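Local atomic coordinates of hydrogenase-specific maturation endopeptidase (Thermococcus kodakarensis, PDB entry 5IJA), a protein that probably acts as an endopeptidase in [NiFe] hydrogenase maturation, cutting the precursor of the hydrogenase large subunit. Residues 6-11 / 55-60; 115-120 / 134-139. All coordinates share one frame; numbering follows the deposited sequence.

Both interactions belong to one alpha/beta fold built on a mixed five-stranded sheet. Interaction 1 pairs strands 3-8 and 52-59 inside that sheet. Interaction 2 lays helix 130-146 over strand 111-118. Strand 52-59 lies between 3-8 and 111-118, and all three run parallel. The two contacts touch through it: probable hydrogen bonds join Ile115 N to Ile55 O at 2.7 Å and Ile117 N to Asp57 O at 2.8 Å. Their centres are about 9 Å apart. Along the chain interaction 1 closes before interaction 2 opens. The first forms part of the central sheet, and the second adds a helix over the next strand in it.

Interaction 1: 6-11 / 55-60; sequences LALGNE and IIDAIL
Leu6 and Leu8 grip Ile56 from the neighbouring parallel strand. The two axes lie 4.8 Å apart and differ by 11° in direction. Ile56 N donates to Leu6 O (2.9 Å), and Ile56 O accepts from Leu8 N (3.0 Å). Both bonds are nearly straight. Leu6 O also receives a CA-H contact from Ile55. Farther on the strands part, and a water donates to Leu8 O and accepts a weak bond from Ala58 N. The chain turns off at Gly9, whose phi of 133° would jam a CB against the carbonyl O of Leu8.

The apolar contact lies on one face. Leu8 sets its CG and CD1 against Ile55 CG2, both at 3.8 Å. That branch is anti to the backbone N, while Ile55 CG1, beside this N, meets Leu6 CD1 more loosely, at 4.1 Å. The side chain of Asp57 crosses that of Leu8 at about a right angle, and its OD1 lies 3.8 Å from Leu8 CB. This OD1 is buried and has no hydrogen-bond partner in the model. An alanine in place of Leu8 removes CG and both CD methyls and would probably leave a gap beside Ile55 CG2.

Phe90 of helix 88-103 covers Leu8 and Ile55, and its N makes a weak hydrogen bond to Asp57 OD2. On the face of Ala7 and Ile56 lies helix 18-28. Strands 33-37 and 111-118 flank the pair.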
# COMPACT_ATOMS: atom_id res chain seq x y z
N LEU A 6 -1.19 3.15 -4.86
CA LEU A 6 -1.67 3.87 -3.70
C LEU A 6 -0.73 3.64 -2.53
O LEU A 6 -0.62 2.52 -2.06
CB LEU A 6 -3.08 3.42 -3.31
CG LEU A 6 -4.16 3.49 -4.37
CD1 LEU A 6 -5.51 3.12 -3.76
CD2 LEU A 6 -4.20 4.87 -5.00
N ALA A 7 -0.05 4.68 -2.08
CA ALA A 7 0.85 4.54 -0.95
C ALA A 7 0.15 4.98 0.32
O ALA A 7 -0.34 6.11 0.38
CB ALA A 7 2.12 5.35 -1.17
N LEU A 8 0.14 4.11 1.32
CA LEU A 8 -0.55 4.34 2.58
C LEU A 8 0.47 4.42 3.69
O LEU A 8 1.58 3.91 3.54
CB LEU A 8 -1.55 3.23 2.93
CG LEU A 8 -2.50 2.62 1.89
CD1 LEU A 8 -3.64 1.85 2.56
CD2 LEU A 8 -3.04 3.65 0.95
N GLY A 9 0.09 5.04 4.80
CA GLY A 9 0.94 5.07 5.98
C GLY A 9 1.05 6.45 6.60
O GLY A 9 0.45 7.42 6.14
N ASN A 10 1.83 6.52 7.67
CA ASN A 10 2.12 7.77 8.37
C ASN A 10 3.63 7.91 8.49
O ASN A 10 4.29 7.13 9.17
CB ASN A 10 1.46 7.79 9.74
CG ASN A 10 1.69 9.10 10.50
OD1 ASN A 10 2.31 10.04 9.99
ND2 ASN A 10 1.16 9.16 11.71
N GLU A 11 4.17 8.91 7.80
CA GLU A 11 5.61 9.09 7.73
C GLU A 11 6.22 9.49 9.07
O GLU A 11 7.42 9.33 9.29
CB GLU A 11 5.94 10.13 6.68
CG GLU A 11 7.40 10.17 6.29
CD GLU A 11 7.75 11.43 5.53
OE1 GLU A 11 8.92 11.56 5.11
OE2 GLU A 11 6.86 12.29 5.37
N ILE A 55 -1.69 -1.35 -3.86
CA ILE A 55 -1.66 -0.68 -2.55
C ILE A 55 -0.40 -1.08 -1.81
O ILE A 55 -0.07 -2.26 -1.75
CB ILE A 55 -2.91 -1.06 -1.74
CG1 ILE A 55 -4.14 -0.51 -2.45
CG2 ILE A 55 -2.86 -0.51 -0.32
CD1 ILE A 55 -5.41 -1.18 -1.99
N ILE A 56 0.33 -0.12 -1.29
CA ILE A 56 1.53 -0.40 -0.54
C ILE A 56 1.40 0.19 0.85
O ILE A 56 1.11 1.33 1.00
CB ILE A 56 2.80 0.15 -1.21
CG1 ILE A 56 2.87 -0.22 -2.67
CG2 ILE A 56 4.03 -0.39 -0.53
CD1 ILE A 56 4.17 0.15 -3.33
N ASP A 57 1.61 -0.65 1.85
CA ASP A 57 1.37 -0.29 3.22
C ASP A 57 2.35 -0.91 4.21
O ASP A 57 2.85 -1.97 3.99
CB ASP A 57 -0.04 -0.70 3.58
CG ASP A 57 -0.55 -0.05 4.85
OD1 ASP A 57 0.10 0.84 5.37
OD2 ASP A 57 -1.60 -0.45 5.31
N ALA A 58 2.56 -0.21 5.31
CA ALA A 58 3.23 -0.78 6.48
C ALA A 58 2.26 -1.68 7.24
O ALA A 58 1.09 -1.33 7.40
CB ALA A 58 3.74 0.32 7.39
N ILE A 59 2.73 -2.84 7.69
CA ILE A 59 1.86 -3.78 8.40
C ILE A 59 2.53 -4.35 9.65
O ILE A 59 3.74 -4.28 9.79
CB ILE A 59 1.44 -4.97 7.51
CG1 ILE A 59 2.65 -5.85 7.19
CG2 ILE A 59 0.71 -4.47 6.26
CD1 ILE A 59 2.30 -7.18 6.56
N LEU A 60 1.72 -4.91 10.54
CA LEU A 60 2.23 -5.64 11.69
C LEU A 60 1.88 -7.11 11.54
O LEU A 60 0.74 -7.46 11.25
CB LEU A 60 1.67 -5.10 13.01
CG LEU A 60 2.04 -3.67 13.41
CD1 LEU A 60 1.50 -3.31 14.79
CD2 LEU A 60 3.54 -3.46 13.35
O HOH W 1 3.37 2.90 5.27

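Interaction 2: 115-120 / 134-139; sequences IGIVAK and AGVQKA
Ile115 and Ile117 point from one face of strand 111-118 at helix 130-146, where both meet Ala139. The strand and helix segments run nearly antiparallel, at 168°, with axes 8.5 Å apart. The two isoleucines have almost the same shape. In each, CG1 lies anti to the carbonyl carbon and CG2 anti to the backbone N. They nevertheless present different branches to the Ala139 methyl. Ile115 offers CG2, which touches Ala139 CB at 3.8 Å, while its CD1 comes to 3.9 Å from Ala139 O. Ile117 offers the longer branch. Its chi2 of 162° extends CD1 away from CA, and CD1 reaches Ala139 CB at 3.6 Å. The methyl of Ala139 thus meets both side chains.

Ile117 also reaches one turn back along the helix. Its CG2 lies 4.2 Å from Gly135 C. A CB on Gly135 would lie 3.0 Å from that methyl, a tight fit, consistent with glycine allowing the close approach. Ile117 CD1 is 4.4 Å from Val136 CG2, a looser contact. Val136 turns on to Ala22 and Ile25 of helix 18-28, which lies on the same side of the sheet. Ile115 continues along the helix to Ile142 and Ala143.

Every side chain at this contact is apolar, and the touching residues are buried. This is consistent with close fit and exclusion of water holding helix to strand, with Gly135 and Ala139 as small residues.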
# COMPACT_ATOMS: atom_id res chain seq x y z
N ILE A 115 0.61 -4.83 -1.19
CA ILE A 115 1.98 -5.11 -0.78
C ILE A 115 2.15 -4.59 0.63
O ILE A 115 1.97 -3.39 0.88
CB ILE A 115 2.99 -4.43 -1.71
CG1 ILE A 115 2.71 -4.83 -3.16
CG2 ILE A 115 4.42 -4.80 -1.29
CD1 ILE A 115 3.60 -4.06 -4.19
N GLY A 116 2.45 -5.50 1.56
CA GLY A 116 2.63 -5.12 2.95
C GLY A 116 4.08 -5.25 3.39
O GLY A 116 4.73 -6.26 3.12
N ILE A 117 4.58 -4.22 4.06
CA ILE A 117 5.95 -4.20 4.54
C ILE A 117 5.94 -4.31 6.05
O ILE A 117 5.43 -3.41 6.74
CB ILE A 117 6.69 -2.92 4.11
CG1 ILE A 117 6.66 -2.78 2.58
CG2 ILE A 117 8.13 -2.92 4.62
CD1 ILE A 117 6.96 -1.36 2.10
N VAL A 118 6.49 -5.40 6.57
CA VAL A 118 6.38 -5.68 8.00
C VAL A 118 7.27 -4.74 8.80
O VAL A 118 8.50 -4.75 8.68
CB VAL A 118 6.71 -7.16 8.33
CG1 VAL A 118 6.69 -7.38 9.84
CG2 VAL A 118 5.74 -8.09 7.65
N ALA A 119 6.63 -3.92 9.62
CA ALA A 119 7.31 -2.91 10.39
C ALA A 119 8.04 -3.50 11.60
O ALA A 119 7.76 -4.63 12.02
CB ALA A 119 6.31 -1.86 10.86
N LYS A 120 8.97 -2.73 12.14
CA LYS A 120 9.68 -3.12 13.36
C LYS A 120 9.43 -2.09 14.47
O LYS A 120 8.96 -2.44 15.55
CB LYS A 120 11.18 -3.24 13.08
CG LYS A 120 12.01 -3.51 14.32
CD LYS A 120 13.48 -3.24 14.06
CE LYS A 120 14.35 -3.84 15.15
NZ LYS A 120 15.72 -3.27 15.10
N ALA A 134 15.34 -2.46 3.64
CA ALA A 134 15.43 -3.64 2.79
C ALA A 134 14.06 -4.03 2.26
O ALA A 134 13.91 -4.36 1.08
CB ALA A 134 16.05 -4.79 3.56
N GLY A 135 13.06 -3.98 3.14
CA GLY A 135 11.69 -4.24 2.75
C GLY A 135 11.17 -3.26 1.72
O GLY A 135 10.51 -3.66 0.77
N VAL A 136 11.48 -1.97 1.88
CA VAL A 136 11.04 -0.97 0.89
C VAL A 136 11.58 -1.29 -0.49
O VAL A 136 10.88 -1.17 -1.50
CB VAL A 136 11.48 0.45 1.30
CG1 VAL A 136 11.22 1.43 0.16
CG2 VAL A 136 10.77 0.88 2.57
N GLN A 137 12.83 -1.72 -0.54
CA GLN A 137 13.46 -2.10 -1.79
C GLN A 137 12.72 -3.24 -2.47
O GLN A 137 12.44 -3.19 -3.68
CB GLN A 137 14.92 -2.46 -1.55
CG GLN A 137 15.75 -1.26 -1.11
CD GLN A 137 15.76 -0.16 -2.17
OE1 GLN A 137 15.94 -0.43 -3.35
NE2 GLN A 137 15.54 1.08 -1.74
N LYS A 138 12.36 -4.27 -1.71
CA LYS A 138 11.66 -5.39 -2.33
C LYS A 138 10.21 -5.04 -2.68
O LYS A 138 9.68 -5.55 -3.66
CB LYS A 138 11.72 -6.64 -1.46
CG LYS A 138 11.67 -7.91 -2.33
CD LYS A 138 12.46 -9.07 -1.75
CE LYS A 138 12.63 -10.17 -2.81
NZ LYS A 138 12.83 -11.54 -2.25
N ALA A 139 9.58 -4.19 -1.87
CA ALA A 139 8.24 -3.72 -2.21
C ALA A 139 8.25 -2.96 -3.54
O ALA A 139 7.35 -3.13 -4.37
CB ALA A 139 7.68 -2.83 -1.10